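Local coordinates for protein aminopeptidase N (Francisella tularensis subsp. tularensis, PDB 5DLL) that removes N-terminal amino acids from peptides as a zinc-dependent aminopeptidase of the M1 family, probably during the breakdown of intracellular peptides, at residues 166-171 with 224-229; 251-256 with 336-341; 260-265 with 309-314; 272-277 with 281-286. All coordinates share one frame; numbering follows the deposited sequence.

Contact 1. Residues 166-171 with 224-229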
# COMPACT_ATOMS: atom_id res chain seq x y z
N ILE A 166 -3.93 28.10 15.11
CA ILE A 166 -3.89 26.67 15.38
C ILE A 166 -2.43 26.28 15.57
O ILE A 166 -1.64 26.39 14.64
CB ILE A 166 -4.51 25.87 14.22
CG1 ILE A 166 -5.99 26.25 14.04
CG2 ILE A 166 -4.35 24.37 14.43
CD1 ILE A 166 -6.86 26.07 15.27
N ILE A 167 -2.09 25.84 16.78
CA ILE A 167 -0.72 25.44 17.12
C ILE A 167 -0.74 24.06 17.80
O ILE A 167 -1.09 23.94 18.97
CB ILE A 167 0.01 26.49 17.98
CG1 ILE A 167 -0.89 27.04 19.10
CG2 ILE A 167 0.48 27.66 17.11
CD1 ILE A 167 -0.16 27.94 20.07
N LEU A 168 -0.35 23.04 17.04
CA LEU A 168 -0.54 21.65 17.45
C LEU A 168 0.77 20.89 17.59
O LEU A 168 1.77 21.23 16.95
CB LEU A 168 -1.41 20.92 16.42
CG LEU A 168 -2.66 21.64 15.92
CD1 LEU A 168 -3.39 20.75 14.93
CD2 LEU A 168 -3.57 22.05 17.07
N SER A 169 0.74 19.86 18.43
CA SER A 169 1.83 18.89 18.55
C SER A 169 1.27 17.62 19.19
O SER A 169 0.06 17.49 19.33
CB SER A 169 2.99 19.45 19.36
OG SER A 169 4.11 18.58 19.30
N ASN A 170 2.15 16.70 19.58
CA ASN A 170 1.72 15.38 20.05
C ASN A 170 1.12 15.39 21.46
O ASN A 170 1.65 16.06 22.36
CB ASN A 170 2.87 14.37 20.02
CG ASN A 170 3.71 14.48 18.77
OD1 ASN A 170 4.65 15.27 18.72
ND2 ASN A 170 3.38 13.70 17.77
N GLY A 171 0.04 14.63 21.64
CA GLY A 171 -0.58 14.43 22.95
C GLY A 171 -1.73 15.38 23.23
O GLY A 171 -2.47 15.78 22.32
N GLU A 224 -10.25 15.57 15.92
CA GLU A 224 -10.06 16.87 15.29
C GLU A 224 -9.34 16.76 13.95
O GLU A 224 -8.13 16.54 13.91
CB GLU A 224 -9.26 17.79 16.23
CG GLU A 224 -9.82 17.91 17.64
CD GLU A 224 -9.10 18.93 18.50
OE1 GLU A 224 -7.95 19.29 18.18
OE2 GLU A 224 -9.70 19.38 19.50
N ILE A 225 -10.09 16.91 12.86
CA ILE A 225 -9.49 17.01 11.53
C ILE A 225 -9.31 18.49 11.20
O ILE A 225 -10.25 19.28 11.32
CB ILE A 225 -10.36 16.33 10.45
CG1 ILE A 225 -10.43 14.82 10.71
CG2 ILE A 225 -9.81 16.61 9.06
CD1 ILE A 225 -11.32 14.07 9.75
N TYR A 226 -8.10 18.86 10.79
CA TYR A 226 -7.75 20.23 10.43
C TYR A 226 -7.35 20.32 8.96
O TYR A 226 -6.54 19.53 8.47
CB TYR A 226 -6.59 20.72 11.29
CG TYR A 226 -6.94 21.00 12.73
CD1 TYR A 226 -7.48 22.22 13.11
CD2 TYR A 226 -6.73 20.04 13.72
CE1 TYR A 226 -7.81 22.49 14.43
CE2 TYR A 226 -7.06 20.29 15.04
CZ TYR A 226 -7.59 21.51 15.40
OH TYR A 226 -7.92 21.77 16.71
N ALA A 227 -7.91 21.31 8.26
CA ALA A 227 -7.56 21.57 6.86
C ALA A 227 -7.99 22.99 6.48
O ALA A 227 -8.68 23.66 7.24
CB ALA A 227 -8.22 20.56 5.95
N PHE A 228 -7.57 23.44 5.30
CA PHE A 228 -7.92 24.77 4.83
C PHE A 228 -9.43 24.88 4.62
O PHE A 228 -10.11 23.88 4.41
CB PHE A 228 -7.19 25.11 3.52
CG PHE A 228 -5.72 25.36 3.69
CD1 PHE A 228 -5.27 26.51 4.35
CD2 PHE A 228 -4.78 24.48 3.17
CE1 PHE A 228 -3.92 26.75 4.49
CE2 PHE A 228 -3.42 24.72 3.32
CZ PHE A 228 -2.99 25.86 3.98
N LYS A 229 -9.94 26.11 4.66
CA LYS A 229 -11.37 26.39 4.47
C LYS A 229 -11.96 25.67 3.25
O LYS A 229 -13.06 25.12 3.33
CB LYS A 229 -11.57 27.91 4.34
CG LYS A 229 -12.99 28.37 4.02
CD LYS A 229 -14.00 27.91 5.06
CE LYS A 229 -15.37 28.51 4.79
NZ LYS A 229 -16.41 27.95 5.70
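Two aliphatic branches, Ile166 CG2 and Leu168 CD1, lie over one face of the Tyr226 ring. Leu168 CD1 sits 4.0 Å from the ring centroid, above the half carrying CD2 and CE2. Ile166 CG2 stands 4.3 Å from the same centroid and serves the CD1 and CE1 half, so the two CH-pi contacts divide the face between them. Ile166 also reaches with CD1 to Tyr226 CE1 at 3.8 Å. Its CG2 is trans to the backbone N, because CG1 turns back beside that nitrogen (chi1 -61°). Branched side chains suit this place, since they direct methyl C-H groups at the aromatic face. The phenol is what makes tyrosine fitting here: Tyr226 OH bonds to Glu224 OE1 at 2.9 Å, reaching the carboxylate from above its plane while the oxygen lies in the plane of the ring. That bond links alternate residues of one strand and ties down the hydroxyl end of the ring; Ser222 adds a weak bond to Glu224 OE2. No backbone bond crosses the contact: strand 166-169 pairs with strand 201-204, at the edge of an N-terminal-domain sheet, whereas strand 220-227 lies between strands 207-214 and 261-267 of another sheet.

Contact 2. Residues 251-256 with 336-341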
# COMPACT_ATOMS: atom_id res chain seq x y z
N ASP A 251 -12.73 -3.73 19.20
CA ASP A 251 -13.49 -4.97 19.04
C ASP A 251 -12.58 -6.17 18.75
O ASP A 251 -12.60 -7.15 19.48
CB ASP A 251 -14.54 -4.84 17.93
CG ASP A 251 -15.74 -3.97 18.35
OD1 ASP A 251 -15.90 -3.67 19.56
OD2 ASP A 251 -16.52 -3.58 17.46
N ARG A 252 -11.76 -6.08 17.71
CA ARG A 252 -10.97 -7.23 17.28
C ARG A 252 -9.64 -7.41 18.02
O ARG A 252 -9.24 -8.54 18.30
CB ARG A 252 -10.72 -7.18 15.78
CG ARG A 252 -9.95 -8.40 15.30
CD ARG A 252 -10.18 -8.73 13.84
NE ARG A 252 -9.26 -9.80 13.45
CZ ARG A 252 -8.98 -10.15 12.20
NH1 ARG A 252 -9.56 -9.54 11.17
NH2 ARG A 252 -8.12 -11.14 11.98
N PHE A 253 -8.94 -6.32 18.31
CA PHE A 253 -7.59 -6.40 18.88
C PHE A 253 -7.49 -6.10 20.38
O PHE A 253 -6.48 -6.41 21.01
CB PHE A 253 -6.63 -5.51 18.08
CG PHE A 253 -6.01 -6.20 16.90
CD1 PHE A 253 -6.66 -6.24 15.67
CD2 PHE A 253 -4.77 -6.82 17.01
CE1 PHE A 253 -6.09 -6.88 14.58
CE2 PHE A 253 -4.20 -7.47 15.93
CZ PHE A 253 -4.86 -7.50 14.71
N GLY A 254 -8.54 -5.52 20.95
CA GLY A 254 -8.54 -5.13 22.35
C GLY A 254 -7.63 -3.94 22.60
O GLY A 254 -7.05 -3.81 23.69
N LEU A 255 -7.51 -3.07 21.60
CA LEU A 255 -6.62 -1.91 21.67
C LEU A 255 -7.42 -0.62 21.74
O LEU A 255 -8.08 -0.21 20.77
CB LEU A 255 -5.67 -1.89 20.48
CG LEU A 255 -4.72 -3.09 20.42
CD1 LEU A 255 -3.94 -3.11 19.11
CD2 LEU A 255 -3.78 -3.10 21.62
N GLU A 256 -7.35 0.02 22.90
CA GLU A 256 -8.00 1.29 23.16
C GLU A 256 -7.01 2.45 22.94
O GLU A 256 -5.82 2.35 23.27
CB GLU A 256 -8.50 1.29 24.61
CG GLU A 256 -9.56 2.32 24.93
CD GLU A 256 -9.99 2.29 26.39
OE1 GLU A 256 -9.93 1.21 27.01
OE2 GLU A 256 -10.38 3.36 26.91
N VAL A 336 0.36 -3.17 8.23
CA VAL A 336 -0.21 -3.44 6.90
C VAL A 336 -1.16 -4.62 7.01
O VAL A 336 -2.28 -4.58 6.48
CB VAL A 336 0.89 -3.73 5.84
CG1 VAL A 336 0.29 -4.35 4.59
CG2 VAL A 336 1.65 -2.46 5.48
N PHE A 337 -0.71 -5.68 7.68
CA PHE A 337 -1.56 -6.83 7.94
C PHE A 337 -2.85 -6.39 8.63
O PHE A 337 -3.94 -6.84 8.27
CB PHE A 337 -0.82 -7.86 8.81
CG PHE A 337 -1.71 -8.95 9.34
CD1 PHE A 337 -2.05 -10.02 8.53
CD2 PHE A 337 -2.20 -8.89 10.63
CE1 PHE A 337 -2.88 -11.02 9.02
CE2 PHE A 337 -3.01 -9.90 11.13
CZ PHE A 337 -3.35 -10.96 10.32
N ARG A 338 -2.71 -5.50 9.59
CA ARG A 338 -3.87 -4.99 10.31
C ARG A 338 -4.80 -4.17 9.41
O ARG A 338 -6.01 -4.37 9.45
CB ARG A 338 -3.43 -4.16 11.51
CG ARG A 338 -2.70 -4.99 12.56
CD ARG A 338 -2.16 -4.08 13.65
NE ARG A 338 -3.26 -3.54 14.44
CZ ARG A 338 -3.17 -2.50 15.26
NH1 ARG A 338 -2.02 -1.87 15.42
NH2 ARG A 338 -4.23 -2.10 15.93
N ASP A 339 -4.24 -3.27 8.60
CA ASP A 339 -5.07 -2.45 7.70
C ASP A 339 -5.81 -3.30 6.66
O ASP A 339 -6.93 -2.98 6.28
CB ASP A 339 -4.24 -1.32 7.02
CG ASP A 339 -3.78 -1.66 5.59
OD1 ASP A 339 -2.56 -1.62 5.34
OD2 ASP A 339 -4.63 -1.92 4.70
N GLN A 340 -5.19 -4.38 6.19
CA GLN A 340 -5.84 -5.24 5.20
C GLN A 340 -6.88 -6.17 5.84
O GLN A 340 -7.83 -6.58 5.19
CB GLN A 340 -4.82 -5.99 4.34
CG GLN A 340 -3.89 -6.96 5.06
CD GLN A 340 -2.72 -7.40 4.19
OE1 GLN A 340 -2.28 -6.67 3.29
NE2 GLN A 340 -2.19 -8.59 4.46
N GLU A 341 -6.71 -6.45 7.13
CA GLU A 341 -7.73 -7.15 7.93
C GLU A 341 -8.91 -6.25 8.28
O GLU A 341 -10.05 -6.70 8.34
CB GLU A 341 -7.13 -7.68 9.23
CG GLU A 341 -6.24 -8.89 9.06
CD GLU A 341 -7.01 -10.10 8.58
OE1 GLU A 341 -8.13 -10.35 9.09
OE2 GLU A 341 -6.51 -10.81 7.69
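Arg338 meets Phe253 first along its aliphatic stem and then with its charged head. From CB the chain sets out beside the backbone N (chi1 -65°), and CG comes within 3.9 Å of Phe253 CZ. A bend at chi3, 70°, then swings the head over the ring. NE stands 4.2 Å above the plane of Phe253, over its centre, and Arg338 CZ is 4.9 Å from the ring centroid, almost on the ring normal. This is a cation-pi contact, although the guanidinium is tilted 52° from the ring rather than laid flat. At the tip, NH2 packs against Leu255 CD1 and forms a salt bridge with Asp249, while NH1 bonds to Thr316. Arginine suits the place because it offers a greasy stem, a cation and several N-H groups in turn.

The second grip joins Arg252 and Glu341. The extended Arg252 chain presents NH1 and NH2 end-on to a single oxygen, Glu341 OE1, at 2.7 Å and 3.0 Å respectively. NH1 uses the anti lone pair of OE1, whereas NH2 meets that oxygen from above the carboxylate plane. Further charges, Asp345 and Glu409 on Arg252 and Arg349 and Arg401 on Glu341, turn the pair into a network. Gly254, with positive phi, ends helix 236-253 and lets Leu255 turn back toward helix 328-346. Helix 390-423 packs beside both segments, and Phe312 of zinc-binding helix 297-312 touches Arg338.

Contact 3. Residues 260-265 with 309-314. With ZN (zinc ion), chain B.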
# COMPACT_ATOMS: atom_id res chain seq x y z
N ASP A 260 -6.34 11.72 25.30
CA ASP A 260 -7.66 12.38 25.38
C ASP A 260 -8.03 13.11 24.10
O ASP A 260 -9.16 13.58 23.98
CB ASP A 260 -7.70 13.37 26.54
CG ASP A 260 -7.35 12.75 27.87
OD1 ASP A 260 -7.48 11.51 28.00
OD2 ASP A 260 -6.93 13.50 28.77
N THR A 261 -7.08 13.25 23.18
CA THR A 261 -7.34 13.89 21.89
C THR A 261 -6.57 13.23 20.75
O THR A 261 -5.49 12.68 20.96
CB THR A 261 -7.07 15.42 21.93
OG1 THR A 261 -7.03 15.96 20.60
CG2 THR A 261 -5.78 15.74 22.63
N PHE A 262 -7.14 13.27 19.56
CA PHE A 262 -6.55 12.65 18.37
C PHE A 262 -6.80 13.58 17.20
O PHE A 262 -7.95 13.90 16.89
CB PHE A 262 -7.20 11.29 18.11
CG PHE A 262 -6.74 10.64 16.83
CD1 PHE A 262 -5.59 9.88 16.79
CD2 PHE A 262 -7.49 10.78 15.66
CE1 PHE A 262 -5.17 9.27 15.61
CE2 PHE A 262 -7.08 10.18 14.48
CZ PHE A 262 -5.91 9.42 14.46
N MET A 263 -5.72 14.00 16.55
CA MET A 263 -5.79 15.03 15.53
C MET A 263 -5.34 14.50 14.18
O MET A 263 -4.50 13.61 14.10
CB MET A 263 -4.91 16.22 15.93
CG MET A 263 -5.42 16.97 17.14
SD MET A 263 -4.19 18.09 17.83
CE MET A 263 -3.12 16.94 18.69
N ILE A 264 -5.93 15.05 13.12
CA ILE A 264 -5.48 14.83 11.75
C ILE A 264 -5.30 16.20 11.11
O ILE A 264 -6.08 17.11 11.37
CB ILE A 264 -6.48 14.00 10.93
CG1 ILE A 264 -6.51 12.56 11.43
CG2 ILE A 264 -6.13 14.04 9.44
CD1 ILE A 264 -7.56 11.69 10.75
N VAL A 265 -4.26 16.33 10.28
CA VAL A 265 -4.02 17.56 9.53
C VAL A 265 -3.81 17.20 8.06
O VAL A 265 -2.94 16.40 7.73
CB VAL A 265 -2.80 18.33 10.08
CG1 VAL A 265 -2.60 19.63 9.30
CG2 VAL A 265 -2.97 18.60 11.57
N HIS A 309 -4.88 2.55 8.44
CA HIS A 309 -3.48 2.15 8.54
C HIS A 309 -2.70 3.03 9.51
O HIS A 309 -1.95 2.53 10.35
CB HIS A 309 -2.83 2.20 7.16
CG HIS A 309 -1.36 1.94 7.18
ND1 HIS A 309 -0.81 0.74 6.78
CD2 HIS A 309 -0.32 2.73 7.54
CE1 HIS A 309 0.51 0.80 6.90
NE2 HIS A 309 0.83 2.00 7.36
N GLU A 310 -2.86 4.34 9.38
CA GLU A 310 -2.10 5.27 10.21
C GLU A 310 -2.57 5.22 11.67
O GLU A 310 -1.74 5.34 12.58
CB GLU A 310 -2.17 6.70 9.66
CG GLU A 310 -1.66 6.88 8.23
CD GLU A 310 -0.24 6.37 7.99
OE1 GLU A 310 0.60 6.44 8.92
OE2 GLU A 310 0.05 5.91 6.86
N TYR A 311 -3.87 5.04 11.90
CA TYR A 311 -4.38 4.90 13.27
C TYR A 311 -3.81 3.64 13.95
O TYR A 311 -3.50 3.66 15.15
CB TYR A 311 -5.92 4.89 13.33
CG TYR A 311 -6.44 4.59 14.73
CD1 TYR A 311 -6.48 5.58 15.71
CD2 TYR A 311 -6.84 3.30 15.10
CE1 TYR A 311 -6.92 5.31 17.00
CE2 TYR A 311 -7.28 3.02 16.38
CZ TYR A 311 -7.32 4.03 17.33
OH TYR A 311 -7.76 3.76 18.61
N PHE A 312 -3.66 2.57 13.18
CA PHE A 312 -3.19 1.29 13.72
C PHE A 312 -1.73 1.36 14.17
O PHE A 312 -1.34 0.65 15.10
CB PHE A 312 -3.44 0.15 12.72
CG PHE A 312 -4.88 0.04 12.29
CD1 PHE A 312 -5.92 0.27 13.19
CD2 PHE A 312 -5.21 -0.29 10.98
CE1 PHE A 312 -7.24 0.18 12.80
CE2 PHE A 312 -6.53 -0.38 10.58
CZ PHE A 312 -7.55 -0.14 11.49
N HIS A 313 -0.93 2.23 13.55
CA HIS A 313 0.44 2.47 14.02
C HIS A 313 0.51 2.92 15.48
O HIS A 313 1.52 2.69 16.14
CB HIS A 313 1.17 3.51 13.16
CG HIS A 313 1.79 2.96 11.92
ND1 HIS A 313 2.66 1.89 11.94
CD2 HIS A 313 1.67 3.32 10.62
CE1 HIS A 313 3.04 1.61 10.71
NE2 HIS A 313 2.46 2.47 9.89
N ASN A 314 -0.55 3.56 15.97
CA ASN A 314 -0.59 4.03 17.36
C ASN A 314 -0.09 2.99 18.35
O ASN A 314 0.58 3.34 19.32
CB ASN A 314 -2.00 4.47 17.76
CG ASN A 314 -2.02 5.19 19.09
OD1 ASN A 314 -1.31 6.18 19.26
ND2 ASN A 314 -2.82 4.71 20.03
ZN ZN B . 2.81 2.74 7.78
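Phe262 of strand 261-267 and Tyr311 of helix 297-312 form the aromatic contact, an offset edge-to-face pair with ring centroids 5.8 Å apart and planes at 76°. The edge of Tyr311 points toward the face of Phe262, and Tyr311 CD1 lies 3.9 Å from Phe262 CE1. Both rings leave their backbones trans to N (chi1 174° in each), which extends them into the space between strand and helix. Large flat side chains suit this separation: Phe262 CA and Tyr311 CA are 9.5 Å apart. Tyr257 touches both rings, edge-to-face in the case of Phe262, while Met246 and Asp249 of helix 236-253 pack against Tyr311.

Sheet against helix is the core of the thermolysin-like catalytic domain of M1 peptidases, and the HExxH sequence, here His309 to His313, lies at the end of helix 297-312. Glu310 occupies the position of the glutamate that acts as general base in this family.

Metal bonding is the other interaction, and of the two segments only 309-314 supplies zinc ligands. His309 NE2 and His313 NE2 each lie 2.2 Å from the zinc ion; their spacing of four residues brings both imidazoles to the same metal. Glu332 of helix 328-346 completes the protein ligands, consistent with the gluzincin pattern of two histidines and a later glutamate.

Hydrogen bonds orient the imidazoles from behind. His309 ND1 is bound by Asp339 OD1, and His313 ND1 by the carbonyl of Thr316, leaving each NE2 turned to the metal.

Contact 4. Residues 272-277 with 281-286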
# COMPACT_ATOMS: atom_id res chain seq x y z
N ALA A 272 5.17 12.64 2.12
CA ALA A 272 5.06 11.27 2.62
C ALA A 272 3.74 10.59 2.23
O ALA A 272 3.65 9.36 2.24
CB ALA A 272 5.25 11.23 4.13
N GLY A 273 2.72 11.38 1.90
CA GLY A 273 1.40 10.86 1.53
C GLY A 273 0.55 10.73 2.77
O GLY A 273 -0.55 11.30 2.85
N ALA A 274 1.06 9.98 3.74
CA ALA A 274 0.46 9.88 5.07
C ALA A 274 1.55 9.57 6.08
O ALA A 274 2.53 8.89 5.76
CB ALA A 274 -0.61 8.80 5.08
N MET A 275 1.41 10.07 7.31
CA MET A 275 2.41 9.82 8.34
C MET A 275 1.77 9.61 9.71
O MET A 275 0.86 10.35 10.09
CB MET A 275 3.44 10.96 8.40
CG MET A 275 4.54 10.77 9.44
SD MET A 275 5.62 9.34 9.14
CE MET A 275 6.06 8.88 10.82
N GLU A 276 2.28 8.63 10.45
CA GLU A 276 1.64 8.15 11.67
C GLU A 276 2.06 8.91 12.93
O GLU A 276 2.12 8.31 14.01
CB GLU A 276 1.93 6.66 11.87
CG GLU A 276 3.36 6.31 12.30
CD GLU A 276 4.22 5.72 11.21
OE1 GLU A 276 3.91 5.91 10.01
OE2 GLU A 276 5.22 5.05 11.57
N ASN A 277 2.32 10.21 12.83
CA ASN A 277 2.84 10.94 13.98
C ASN A 277 1.88 10.78 15.16
O ASN A 277 0.67 10.91 14.99
CB ASN A 277 3.05 12.43 13.66
CG ASN A 277 3.92 12.65 12.44
OD1 ASN A 277 3.49 13.29 11.48
ND2 ASN A 277 5.14 12.13 12.47
N ASN A 281 -1.71 12.65 13.11
CA ASN A 281 -1.42 12.10 11.81
C ASN A 281 -1.50 13.22 10.79
O ASN A 281 -2.27 14.17 10.97
CB ASN A 281 -2.39 10.97 11.47
CG ASN A 281 -2.24 9.77 12.39
OD1 ASN A 281 -1.37 9.73 13.27
ND2 ASN A 281 -3.09 8.77 12.19
N ILE A 282 -0.68 13.14 9.75
CA ILE A 282 -0.64 14.15 8.71
C ILE A 282 -0.79 13.43 7.38
O ILE A 282 -0.17 12.39 7.16
CB ILE A 282 0.67 14.97 8.75
CG1 ILE A 282 0.84 15.62 10.13
CG2 ILE A 282 0.67 16.06 7.67
CD1 ILE A 282 2.00 16.59 10.23
N PHE A 283 -1.62 13.99 6.51
CA PHE A 283 -1.94 13.37 5.23
C PHE A 283 -1.88 14.40 4.13
O PHE A 283 -2.08 15.59 4.36
CB PHE A 283 -3.36 12.80 5.23
CG PHE A 283 -3.60 11.70 6.23
CD1 PHE A 283 -3.94 12.00 7.54
CD2 PHE A 283 -3.52 10.37 5.85
CE1 PHE A 283 -4.17 10.99 8.47
CE2 PHE A 283 -3.75 9.35 6.78
CZ PHE A 283 -4.08 9.67 8.09
N ASN A 284 -1.60 13.92 2.92
CA ASN A 284 -1.87 14.66 1.70
C ASN A 284 -3.38 14.79 1.60
O ASN A 284 -4.09 13.82 1.91
CB ASN A 284 -1.32 13.88 0.50
CG ASN A 284 -1.10 14.75 -0.72
OD1 ASN A 284 -1.89 15.65 -1.03
ND2 ASN A 284 -0.02 14.49 -1.43
N THR A 285 -3.88 15.95 1.20
CA THR A 285 -5.33 16.15 1.10
C THR A 285 -6.01 15.19 0.12
O THR A 285 -7.13 14.76 0.36
CB THR A 285 -5.72 17.59 0.70
OG1 THR A 285 -4.87 18.06 -0.35
CG2 THR A 285 -5.62 18.53 1.89
N LYS A 286 -5.32 14.84 -0.96
CA LYS A 286 -5.92 13.98 -1.99
C LYS A 286 -6.21 12.56 -1.50
O LYS A 286 -7.04 11.87 -2.09
CB LYS A 286 -5.05 13.92 -3.25
CG LYS A 286 -3.72 13.20 -3.11
CD LYS A 286 -3.12 12.90 -4.48
CE LYS A 286 -1.70 12.35 -4.34
NZ LYS A 286 -1.23 11.67 -5.58
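The GAMEN sequence of M1 aminopeptidases, Gly273 to Asn277, contains the short strand 274-275, first arm of a beta hairpin whose second arm is strand 280-284, and runs on into the turn. The backbones run antiparallel and three hydrogen bonds join them. Asn284 N donates to Gly273 O at 2.8 Å; Met275 and Ile282 then pair in both directions, Met275 N to Ile282 O at 2.8 Å and Ile282 N to Met275 O at 3.2 Å. Between these bonds Ala274 and Phe283 form a non-hydrogen-bonded pair, CA atoms 4.2 Å apart. On their face of the sheet, Ala274 CB packs against CD2 and CE2 of Phe283; a methyl group is small enough to sit beside so large a ring. Met275 and Ile282 point to the other face. Gly273 adopts a phi of 90°, which would press a CB against the preceding carbonyl and thus calls for glycine. Asn277 bends back so that OD1 lies 3.8 Å from Ile282 CG1.

Glu276 directs its CB away from the second arm, and its carboxylate comes within about 4 Å of the zinc ion at nearest atoms, touching His313; Lys331 holds it in a salt bridge. In relatives the glutamate of this motif recognises the substrate's free amino group, a role its position here is consistent with. The hairpin forms one edge of the five-stranded sheet: strand 280-284 pairs in parallel with 261-267, strand 274-275 is outermost, and helix 297-312 packs against Ala274 and Phe283 through Glu310.

Contacts 1, 3 and 4 meet in one five-stranded sheet, where strands 220-227, 261-267, 280-284 and 274-275 follow in that order. Contact 1 joins the far part of this sheet to the N-terminal domain; centre to centre it lies about 12 Å from contact 3, which is about 10 Å from contact 4. Contact 2 belongs to the helices, its centre about 14 Å from that of contact 3 and 25 Å from that of contact 1. Along the chain contact 1 comes first, contact 2 spans contact 3, and contact 3 spans contact 4. Contacts 2, 3 and 4 thus lie around the zinc site, through the hairpin and helices 297-312 and 328-346, bringing sequence-distant parts of the catalytic domain together.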